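Local coordinates for synaptonemal complex protein 2 (Mus musculus, PDB 5IWZ) that forms a major part of the axial and lateral elements of synaptonemal complexes in meiotic prophase and is required for normal chromosome synapsis, at residues Tyr294-Pro299 with Lys364-Glu369; Ser288-Lys293 with Leu374-Glu379; Leu354-Leu359 with Gly370-Phe375; Val213-Leu218 with Ser315-Phe320. One frame throughout, in Å; residues are numbered along the deposited sequence.

Contact 1. Residues Tyr294-Pro299 with Lys364-Glu369; sequences YELQIP and KISKKE
Tyr294 and Lys368 each hold CG anti to the carbonyl carbon (chi1 -47° and -67°), and a bend at chi2 of the lysine (149°) sets CD beside CB and CG of the tyrosine. The two side chains cross obliquely. Lys368 CG lies over one ring face, 4.2 Å from the Tyr294 ring centroid, in a CH-pi contact, while Glu369 O sits at the ring edge, 3.6 Å from Tyr294 CE1. A long flexible lysine suits this place because its methylenes cover the aromatic face and its end continues to the next residue: Lys368 NZ makes a weak hydrogen bond of 3.1 Å to Glu295 O. An alanine at Lys368 would probably lose the methylene cover beyond CB on that ring face and leave Glu295 O without its weak ammonium donor. The lysine ends a type I' turn from Ile365, whose oxygen accepts from Lys368 N and from Ser366 OG, 2.7 Å from Ile365 O, on opposite faces of its plane. Leu296 CD2 approaches Ile365 CG2 at 4.4 Å. Both side chains pack on Leu291 of inner strand 288-291, so the hairpin of strands 362-365 and 368-370 lies against the sheet beside its edge strand 294-295; Leu296 reaches Phe320 of strand 317-321.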
# COMPACT_ATOMS: atom_id res chain seq x y z
N TYR A 294 6.30 11.49 -25.74
CA TYR A 294 6.78 10.12 -25.81
C TYR A 294 5.64 9.12 -25.67
O TYR A 294 4.88 9.18 -24.70
CB TYR A 294 7.83 9.85 -24.73
CG TYR A 294 8.90 10.90 -24.59
CD1 TYR A 294 8.93 11.74 -23.49
CD2 TYR A 294 9.91 11.03 -25.54
CE1 TYR A 294 9.91 12.70 -23.35
CE2 TYR A 294 10.91 11.98 -25.40
CZ TYR A 294 10.90 12.82 -24.30
OH TYR A 294 11.88 13.78 -24.15
N GLU A 295 5.53 8.19 -26.61
CA GLU A 295 4.50 7.17 -26.51
C GLU A 295 4.88 6.16 -25.43
O GLU A 295 6.01 5.67 -25.38
CB GLU A 295 4.28 6.46 -27.85
CG GLU A 295 3.20 5.36 -27.81
CD GLU A 295 2.67 4.96 -29.20
OE1 GLU A 295 3.40 5.14 -30.20
OE2 GLU A 295 1.52 4.46 -29.28
N LEU A 296 3.93 5.87 -24.54
CA LEU A 296 4.13 4.86 -23.51
C LEU A 296 3.87 3.48 -24.11
O LEU A 296 3.05 3.33 -25.03
CB LEU A 296 3.18 5.10 -22.34
CG LEU A 296 3.25 6.49 -21.71
CD1 LEU A 296 2.20 6.63 -20.62
CD2 LEU A 296 4.63 6.74 -21.15
N GLN A 297 4.58 2.47 -23.61
CA GLN A 297 4.45 1.15 -24.21
C GLN A 297 3.29 0.39 -23.59
O GLN A 297 3.08 0.40 -22.37
CB GLN A 297 5.75 0.32 -24.12
CG GLN A 297 6.42 0.14 -22.75
CD GLN A 297 5.57 -0.49 -21.73
OE1 GLN A 297 5.28 -1.64 -21.74
NE2 GLN A 297 5.14 0.27 -20.84
N ILE A 298 2.50 -0.23 -24.46
CA ILE A 298 1.37 -1.04 -24.03
C ILE A 298 1.90 -2.38 -23.52
O ILE A 298 2.75 -3.00 -24.19
CB ILE A 298 0.40 -1.24 -25.19
CG1 ILE A 298 -0.17 0.12 -25.61
CG2 ILE A 298 -0.69 -2.23 -24.83
CD1 ILE A 298 -1.14 0.05 -26.77
N PRO A 299 1.45 -2.86 -22.36
CA PRO A 299 1.73 -4.25 -21.99
C PRO A 299 1.14 -5.19 -23.03
O PRO A 299 -0.03 -5.06 -23.40
CB PRO A 299 1.03 -4.41 -20.63
CG PRO A 299 0.78 -3.02 -20.14
CD PRO A 299 0.58 -2.19 -21.38
N LYS A 364 8.09 11.33 -14.06
CA LYS A 364 8.99 10.46 -14.81
C LYS A 364 8.37 9.08 -14.89
O LYS A 364 8.03 8.48 -13.87
CB LYS A 364 10.37 10.40 -14.15
CG LYS A 364 11.38 9.56 -14.90
CD LYS A 364 12.65 9.39 -14.08
CE LYS A 364 13.76 8.68 -14.85
NZ LYS A 364 14.97 8.44 -14.01
N ILE A 365 8.21 8.58 -16.11
CA ILE A 365 7.66 7.25 -16.34
C ILE A 365 8.54 6.57 -17.37
O ILE A 365 8.71 7.09 -18.48
CB ILE A 365 6.19 7.30 -16.81
CG1 ILE A 365 5.32 8.06 -15.81
CG2 ILE A 365 5.64 5.90 -16.98
CD1 ILE A 365 3.87 8.10 -16.21
N SER A 366 9.09 5.41 -17.01
CA SER A 366 10.01 4.63 -17.85
C SER A 366 11.10 5.51 -18.45
O SER A 366 11.31 5.57 -19.66
CB SER A 366 9.25 3.85 -18.93
OG SER A 366 8.23 4.62 -19.55
N LYS A 367 11.82 6.20 -17.56
CA LYS A 367 12.95 7.07 -17.90
C LYS A 367 12.58 8.17 -18.90
O LYS A 367 13.47 8.74 -19.53
CB LYS A 367 14.15 6.27 -18.42
CG LYS A 367 15.20 6.00 -17.32
CD LYS A 367 16.19 7.17 -17.17
CE LYS A 367 17.19 6.91 -16.04
NZ LYS A 367 17.78 5.55 -16.12
N LYS A 368 11.30 8.47 -19.06
CA LYS A 368 10.84 9.65 -19.79
C LYS A 368 10.14 10.59 -18.82
O LYS A 368 9.59 10.15 -17.81
CB LYS A 368 9.89 9.26 -20.93
CG LYS A 368 10.56 8.46 -22.04
CD LYS A 368 9.56 7.50 -22.67
CE LYS A 368 10.01 7.05 -24.05
NZ LYS A 368 8.86 6.68 -24.92
N GLU A 369 10.16 11.89 -19.13
CA GLU A 369 9.58 12.89 -18.25
C GLU A 369 8.63 13.80 -19.01
O GLU A 369 8.80 14.04 -20.20
CB GLU A 369 10.64 13.76 -17.58
CG GLU A 369 11.85 13.05 -17.10
CD GLU A 369 12.91 14.04 -16.64
OE1 GLU A 369 13.69 14.52 -17.48
OE2 GLU A 369 12.97 14.36 -15.43

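Contact 2. Residues Ser288-Lys293 with Leu374-Glu379; sequences SAFLGK and LFYFDE
Ser288-Phe290 and Leu374-Tyr376 run antiparallel as neighbouring strands of the five-stranded sheet in the Spt16M-like domain, a member of the PH clan. Phe290 and Leu374 form a hydrogen-bonded pair, with Phe290 N to Leu374 O and Leu374 N to Phe290 O both 2.8 Å long. Farther along, Tyr376 N donates to Ser288 O at 2.9 Å. Phe290, Leu374, Tyr376 and Ser288 share one face. There the Phe290 and Tyr376 rings meet obliquely, planes at 80°, with Phe290 CD2 near the plane of the tyrosine ring and 3.9 Å from Tyr376 CE1. One atom back along the same side of the ring, Tyr376 CD1 lies 3.5 Å from Ser288 OG, so one side of the ring meets both serine and phenylalanine. An alanine in place of Tyr376 would probably open a gap beside Phe290 and strip Ser288 OG of its aromatic neighbour. On the opposite face, where Phe375 also meets Phe320 edge-to-face, a small residue suits the site: Ala289 CB touches Phe375 CD1 at 3.9 Å. Between these two backbones, at the non-hydrogen-bonded pair, Ala289 CA closes to 3.1 Å from Leu374 O in a CA-H...O contact.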
# COMPACT_ATOMS: atom_id res chain seq x y z
N SER A 288 -3.90 4.62 -27.42
CA SER A 288 -2.50 4.96 -27.20
C SER A 288 -2.41 6.02 -26.11
O SER A 288 -3.33 6.83 -25.92
CB SER A 288 -1.83 5.47 -28.49
OG SER A 288 -2.51 6.60 -28.99
N ALA A 289 -1.29 6.01 -25.38
CA ALA A 289 -1.06 6.96 -24.30
C ALA A 289 0.31 7.59 -24.48
O ALA A 289 1.23 6.94 -24.99
CB ALA A 289 -1.15 6.27 -22.93
N PHE A 290 0.42 8.86 -24.07
CA PHE A 290 1.63 9.68 -24.21
C PHE A 290 1.93 10.45 -22.92
O PHE A 290 1.03 11.00 -22.29
CB PHE A 290 1.51 10.69 -25.36
CG PHE A 290 1.48 10.05 -26.72
CD1 PHE A 290 2.61 10.04 -27.51
CD2 PHE A 290 0.33 9.41 -27.18
CE1 PHE A 290 2.60 9.42 -28.76
CE2 PHE A 290 0.31 8.79 -28.43
CZ PHE A 290 1.44 8.80 -29.22
N LEU A 291 3.21 10.49 -22.55
CA LEU A 291 3.73 11.43 -21.55
C LEU A 291 4.51 12.50 -22.30
O LEU A 291 5.59 12.23 -22.82
CB LEU A 291 4.62 10.71 -20.54
CG LEU A 291 5.35 11.64 -19.57
CD1 LEU A 291 4.31 12.41 -18.77
CD2 LEU A 291 6.23 10.83 -18.63
N GLY A 292 3.97 13.72 -22.35
CA GLY A 292 4.58 14.72 -23.21
C GLY A 292 4.51 14.23 -24.65
O GLY A 292 3.44 13.90 -25.17
N LYS A 293 5.66 14.16 -25.32
CA LYS A 293 5.72 13.69 -26.70
C LYS A 293 6.02 12.20 -26.83
O LYS A 293 6.02 11.69 -27.95
CB LYS A 293 6.76 14.49 -27.49
N LEU A 374 -1.50 12.18 -22.18
CA LEU A 374 -2.50 12.14 -23.24
C LEU A 374 -2.99 10.71 -23.41
O LEU A 374 -2.19 9.78 -23.51
CB LEU A 374 -1.92 12.64 -24.57
CG LEU A 374 -1.76 14.14 -24.83
CD1 LEU A 374 -0.81 14.85 -23.82
CD2 LEU A 374 -1.27 14.34 -26.26
N PHE A 375 -4.31 10.53 -23.42
CA PHE A 375 -4.93 9.24 -23.63
C PHE A 375 -5.89 9.36 -24.81
O PHE A 375 -6.78 10.23 -24.80
CB PHE A 375 -5.69 8.78 -22.37
CG PHE A 375 -4.83 8.69 -21.13
CD1 PHE A 375 -4.21 7.49 -20.78
CD2 PHE A 375 -4.65 9.79 -20.31
CE1 PHE A 375 -3.43 7.39 -19.64
CE2 PHE A 375 -3.86 9.71 -19.16
CZ PHE A 375 -3.25 8.51 -18.82
N TYR A 376 -5.70 8.52 -25.82
CA TYR A 376 -6.60 8.48 -26.98
C TYR A 376 -7.57 7.31 -26.83
O TYR A 376 -7.15 6.17 -26.59
CB TYR A 376 -5.82 8.34 -28.29
CG TYR A 376 -5.03 9.57 -28.68
CD1 TYR A 376 -3.73 9.76 -28.23
CD2 TYR A 376 -5.59 10.54 -29.51
CE1 TYR A 376 -3.00 10.88 -28.58
CE2 TYR A 376 -4.86 11.67 -29.88
CZ TYR A 376 -3.57 11.83 -29.41
OH TYR A 376 -2.84 12.94 -29.76
N PHE A 377 -8.85 7.60 -26.97
CA PHE A 377 -9.92 6.62 -26.82
C PHE A 377 -10.80 6.60 -28.07
O PHE A 377 -10.87 7.58 -28.81
CB PHE A 377 -10.81 6.95 -25.62
CG PHE A 377 -10.10 6.87 -24.29
CD1 PHE A 377 -9.96 5.66 -23.63
CD2 PHE A 377 -9.63 8.02 -23.69
CE1 PHE A 377 -9.33 5.59 -22.38
CE2 PHE A 377 -8.99 7.97 -22.44
CZ PHE A 377 -8.84 6.75 -21.80
N ASP A 378 -11.47 5.47 -28.28
CA ASP A 378 -12.52 5.40 -29.27
C ASP A 378 -13.62 6.42 -28.96
O ASP A 378 -13.99 6.61 -27.80
CB ASP A 378 -13.11 4.00 -29.32
CG ASP A 378 -14.16 3.85 -30.41
OD1 ASP A 378 -13.76 3.66 -31.58
OD2 ASP A 378 -15.36 3.95 -30.10
N GLU A 379 -14.14 7.07 -30.00
CA GLU A 379 -15.09 8.16 -29.82
C GLU A 379 -16.41 7.71 -29.21
O GLU A 379 -17.11 8.53 -28.60
CB GLU A 379 -15.35 8.83 -31.17
CG GLU A 379 -15.44 7.84 -32.31
CD GLU A 379 -15.69 8.49 -33.65
OE1 GLU A 379 -15.69 7.76 -34.67
OE2 GLU A 379 -15.88 9.73 -33.69

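Contact 3. Residues Leu354-Leu359 with Gly370-Phe375; sequences LLTLTL and GKELLF
Lys371 grips Leu359 twice at the corner where the chain turns into strand 372-378. Its carbonyl oxygen accepts from Leu359 N at 2.8 Å, and a bend at chi4 (-80°) brings Lys371 NZ back to Leu359 O, also at 2.8 Å. Lys371 CG and CE also lie close to that oxygen, while Leu359 CB and CG rest against Lys371 O; a lysine suits the corner because it is long enough to reach around to the partner strand. Glu372 follows in a non-hydrogen-bonded pair with Thr358, its CA 3.1 Å from Leu357 O in a CA-H...O contact. At Leu373 the strands are joined by two bonds, of which Leu357 N to Leu373 O is almost perfectly straight (179° at the hydrogen). Leu373 CD1 also meets Leu359 CD1, the two side chains crossing at a slant. Leu374 turns to the other face and lies side by side with Thr356, its CD1 4.0 Å from Thr356 CG2, and its CB touches Leu354 CD1. Phe375 completes the ladder with a bond each way to Leu355. Its ring takes Leu357 CD1 at the edge, 3.9 Å from Phe375 CE2, and runs alongside Leu355. The chemistry thus divides the sheet. Leu355, Leu357, Leu373 and Phe375 make a buried, wholly apolar face, which packs on Val336 and Leu318 of the four-stranded sheet, whereas Thr356, Thr358, Glu372 and Leu374 give a mixed, partly exposed one; the ladder pairs backbone N and O of Leu355 and Leu357 with those of Phe375 and Leu373, while Thr356 and Thr358 bond to strand 341-349.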
# COMPACT_ATOMS: atom_id res chain seq x y z
N LEU A 354 -9.57 12.50 -27.19
CA LEU A 354 -8.30 12.77 -26.54
C LEU A 354 -8.56 13.35 -25.15
O LEU A 354 -9.19 14.41 -25.02
CB LEU A 354 -7.47 13.76 -27.36
CG LEU A 354 -6.11 14.11 -26.77
CD1 LEU A 354 -5.34 12.85 -26.46
CD2 LEU A 354 -5.30 15.03 -27.71
N LEU A 355 -8.12 12.63 -24.13
CA LEU A 355 -8.09 13.14 -22.76
C LEU A 355 -6.68 13.64 -22.50
O LEU A 355 -5.73 12.85 -22.49
CB LEU A 355 -8.48 12.05 -21.76
CG LEU A 355 -8.24 12.38 -20.28
CD1 LEU A 355 -9.13 13.53 -19.81
CD2 LEU A 355 -8.49 11.13 -19.43
N THR A 356 -6.53 14.95 -22.31
CA THR A 356 -5.26 15.59 -22.00
C THR A 356 -5.27 16.04 -20.55
O THR A 356 -6.09 16.88 -20.17
CB THR A 356 -5.01 16.79 -22.91
OG1 THR A 356 -5.06 16.36 -24.27
CG2 THR A 356 -3.62 17.40 -22.64
N LEU A 357 -4.36 15.47 -19.73
CA LEU A 357 -4.20 15.84 -18.32
C LEU A 357 -2.97 16.70 -18.17
O LEU A 357 -1.86 16.24 -18.46
CB LEU A 357 -4.04 14.61 -17.42
CG LEU A 357 -5.09 13.50 -17.28
CD1 LEU A 357 -4.53 12.40 -16.35
CD2 LEU A 357 -6.39 14.07 -16.75
N THR A 358 -3.15 17.94 -17.72
CA THR A 358 -2.03 18.79 -17.36
C THR A 358 -1.73 18.55 -15.89
O THR A 358 -2.59 18.78 -15.04
CB THR A 358 -2.36 20.26 -17.62
OG1 THR A 358 -2.62 20.45 -19.01
CG2 THR A 358 -1.20 21.18 -17.22
N LEU A 359 -0.53 18.07 -15.59
CA LEU A 359 -0.14 17.80 -14.21
C LEU A 359 0.52 19.01 -13.56
O LEU A 359 1.12 19.85 -14.23
CB LEU A 359 0.82 16.62 -14.15
CG LEU A 359 0.36 15.34 -14.87
CD1 LEU A 359 1.43 14.29 -14.72
CD2 LEU A 359 -0.97 14.85 -14.32
N GLY A 370 7.65 14.32 -18.29
CA GLY A 370 6.70 15.24 -18.88
C GLY A 370 5.76 15.76 -17.82
O GLY A 370 5.73 15.29 -16.68
N LYS A 371 4.94 16.71 -18.25
CA LYS A 371 3.98 17.41 -17.42
C LYS A 371 2.56 17.19 -17.90
O LYS A 371 1.62 17.71 -17.30
CB LYS A 371 4.29 18.92 -17.43
CG LYS A 371 3.92 19.67 -16.15
CD LYS A 371 4.16 21.17 -16.31
CE LYS A 371 3.93 21.95 -15.00
NZ LYS A 371 2.47 22.23 -14.72
N GLU A 372 2.38 16.47 -18.99
CA GLU A 372 1.05 16.23 -19.52
C GLU A 372 0.95 14.78 -19.96
O GLU A 372 1.89 14.23 -20.53
CB GLU A 372 0.74 17.18 -20.69
CG GLU A 372 1.86 17.26 -21.71
CD GLU A 372 1.59 18.30 -22.78
OE1 GLU A 372 2.52 19.08 -23.11
OE2 GLU A 372 0.44 18.34 -23.28
N LEU A 373 -0.18 14.17 -19.66
CA LEU A 373 -0.50 12.81 -20.07
C LEU A 373 -1.66 12.87 -21.05
O LEU A 373 -2.67 13.52 -20.78
CB LEU A 373 -0.87 11.95 -18.86
CG LEU A 373 0.29 11.46 -18.00
CD1 LEU A 373 -0.24 11.05 -16.63
CD2 LEU A 373 0.98 10.28 -18.69
N LEU A 374 -1.50 12.18 -22.18
CA LEU A 374 -2.50 12.14 -23.24
C LEU A 374 -2.99 10.71 -23.41
O LEU A 374 -2.19 9.78 -23.51
CB LEU A 374 -1.92 12.64 -24.57
CG LEU A 374 -1.76 14.14 -24.83
CD1 LEU A 374 -0.81 14.85 -23.82
CD2 LEU A 374 -1.27 14.34 -26.26
N PHE A 375 -4.31 10.53 -23.42
CA PHE A 375 -4.93 9.24 -23.63
C PHE A 375 -5.89 9.36 -24.81
O PHE A 375 -6.78 10.23 -24.80
CB PHE A 375 -5.69 8.78 -22.37
CG PHE A 375 -4.83 8.69 -21.13
CD1 PHE A 375 -4.21 7.49 -20.78
CD2 PHE A 375 -4.65 9.79 -20.31
CE1 PHE A 375 -3.43 7.39 -19.64
CE2 PHE A 375 -3.86 9.71 -19.16
CZ PHE A 375 -3.25 8.51 -18.82

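Contact 4. Residues Val213-Leu218 with Ser315-Phe320; sequences VGDYEL and SHTLSF
Asp215 uses both carboxylate oxygens, each through its anti lone pair, to serve two different parts of the fold. It is the N-cap residue of helix 216-229, its OD2 accepting from Leu218 N at 2.9 Å, while Asp215 OD1 accepts a hydrogen bond from Ser315 OG at 2.6 Å. With CG anti to the backbone N (chi1 -177°), the carboxylate can lie between the helix start and the turn before strand 317-321. An aspartate suits the spot, being short enough to cap and having a second oxygen to spare; a small serine brings its hydroxyl close. The donors gathered here, with Gln173 NE2 also on OD2, would probably favour the ionised form. Ser315 N adds a longer bond to Gly214 O (3.3 Å), with the donor above the carbonyl plane; Gly214, just after the preceding helix, has the positive phi (68°) that glycine readily adopts. Two waters fill out the junction. One donates to Asp215 OD1 and lies 3.0 Å from Thr317 OG1, which Asn312 ND2 also binds; the other accepts from Glu217 N at 3.0 Å and lies 2.7 Å from Ser319 OG. Thus the buried contact ties helices to the Spt16M-like domain: Phe169 of helix 169-185 touches Ser315, and Asn312 of strand 308-312, facing a G1 beta bulge at His316 and Thr317, accepts from Tyr216 N.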
# COMPACT_ATOMS: atom_id res chain seq x y z
N VAL A 213 -14.99 -0.85 -3.33
CA VAL A 213 -13.81 -0.14 -2.86
C VAL A 213 -13.43 0.99 -3.82
O VAL A 213 -12.83 1.99 -3.40
CB VAL A 213 -12.67 -1.14 -2.64
CG1 VAL A 213 -12.30 -1.83 -3.96
CG2 VAL A 213 -11.47 -0.45 -2.03
N GLY A 214 -13.78 0.87 -5.11
CA GLY A 214 -13.56 1.97 -6.03
C GLY A 214 -12.12 2.29 -6.33
O GLY A 214 -11.79 3.47 -6.54
N ASP A 215 -11.26 1.28 -6.35
CA ASP A 215 -9.85 1.44 -6.69
C ASP A 215 -9.37 0.12 -7.27
O ASP A 215 -9.43 -0.91 -6.60
CB ASP A 215 -9.00 1.80 -5.46
CG ASP A 215 -7.54 2.04 -5.82
OD1 ASP A 215 -7.24 3.17 -6.28
OD2 ASP A 215 -6.71 1.11 -5.68
N TYR A 216 -8.90 0.14 -8.53
CA TYR A 216 -8.54 -1.11 -9.19
C TYR A 216 -7.38 -1.81 -8.48
O TYR A 216 -7.38 -3.05 -8.35
CB TYR A 216 -8.20 -0.85 -10.66
CG TYR A 216 -7.94 -2.14 -11.39
CD1 TYR A 216 -6.66 -2.63 -11.52
CD2 TYR A 216 -9.00 -2.91 -11.84
CE1 TYR A 216 -6.44 -3.82 -12.16
CE2 TYR A 216 -8.78 -4.11 -12.44
CZ TYR A 216 -7.50 -4.56 -12.59
OH TYR A 216 -7.25 -5.74 -13.19
N GLU A 217 -6.38 -1.05 -8.03
CA GLU A 217 -5.24 -1.67 -7.35
C GLU A 217 -5.67 -2.40 -6.08
O GLU A 217 -5.19 -3.50 -5.78
CB GLU A 217 -4.18 -0.62 -7.01
CG GLU A 217 -3.05 -1.17 -6.11
CD GLU A 217 -1.90 -0.18 -5.87
OE1 GLU A 217 -1.71 0.76 -6.68
OE2 GLU A 217 -1.15 -0.35 -4.89
N LEU A 218 -6.57 -1.80 -5.31
CA LEU A 218 -7.07 -2.48 -4.12
C LEU A 218 -7.92 -3.70 -4.50
O LEU A 218 -7.87 -4.72 -3.82
CB LEU A 218 -7.86 -1.50 -3.26
CG LEU A 218 -7.02 -0.50 -2.48
CD1 LEU A 218 -7.95 0.50 -1.84
CD2 LEU A 218 -6.14 -1.19 -1.37
N SER A 315 -11.00 6.24 -5.03
CA SER A 315 -9.73 6.86 -4.71
C SER A 315 -9.46 8.11 -5.52
O SER A 315 -8.44 8.78 -5.28
CB SER A 315 -8.61 5.85 -4.93
OG SER A 315 -8.69 5.34 -6.25
N HIS A 316 -10.33 8.45 -6.47
CA HIS A 316 -10.18 9.64 -7.30
C HIS A 316 -8.82 9.66 -7.99
O HIS A 316 -8.07 10.63 -7.94
CB HIS A 316 -10.42 10.91 -6.49
CG HIS A 316 -11.84 11.07 -6.06
ND1 HIS A 316 -12.75 11.80 -6.79
CD2 HIS A 316 -12.53 10.52 -5.03
CE1 HIS A 316 -13.94 11.74 -6.20
NE2 HIS A 316 -13.83 10.96 -5.14
N THR A 317 -8.49 8.53 -8.61
CA THR A 317 -7.26 8.39 -9.38
C THR A 317 -7.58 7.81 -10.74
O THR A 317 -8.64 7.21 -10.97
CB THR A 317 -6.24 7.45 -8.69
OG1 THR A 317 -6.76 6.11 -8.67
CG2 THR A 317 -5.94 7.91 -7.26
N LEU A 318 -6.65 7.97 -11.66
CA LEU A 318 -6.64 7.20 -12.89
C LEU A 318 -5.38 6.35 -12.87
O LEU A 318 -4.30 6.86 -12.54
CB LEU A 318 -6.75 8.14 -14.12
CG LEU A 318 -5.98 8.23 -15.44
CD1 LEU A 318 -5.20 7.03 -15.88
CD2 LEU A 318 -6.94 8.62 -16.56
N SER A 319 -5.51 5.06 -13.16
CA SER A 319 -4.35 4.19 -13.08
C SER A 319 -4.33 3.23 -14.25
O SER A 319 -5.35 2.93 -14.89
CB SER A 319 -4.29 3.41 -11.74
OG SER A 319 -5.34 2.46 -11.66
N PHE A 320 -3.13 2.74 -14.53
CA PHE A 320 -2.97 1.83 -15.65
C PHE A 320 -1.61 1.19 -15.52
O PHE A 320 -0.74 1.69 -14.79
CB PHE A 320 -3.12 2.57 -17.00
CG PHE A 320 -2.19 3.74 -17.16
CD1 PHE A 320 -1.04 3.63 -17.91
CD2 PHE A 320 -2.45 4.96 -16.55
CE1 PHE A 320 -0.18 4.71 -18.05
CE2 PHE A 320 -1.59 6.02 -16.68
CZ PHE A 320 -0.46 5.89 -17.43
O HOH W 1 -5.08 4.17 -7.08
O HOH W 2 -5.57 1.62 -9.07

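Contacts 2 and 3 lie closest, centres 8 Å apart, because strand 372-378 serves both and lends them Leu374 and Phe375. Contact 1, 12 Å from contact 2 and 13 Å from contact 3, borders the same five-stranded sheet through strand 294-295 and brings in the hairpin 362-370. Contact 4, 18 to 20 Å from the others, pairs the start of helix 216-229 with strand 317-321 of the four-stranded sheet and begins earliest in the chain. Phe320 and Leu318 link it to Phe375, so the sheets meet through their apolar faces. The first three contacts lie within the Spt16M-like domain and join its strands, whereas the fourth joins it to the helical part.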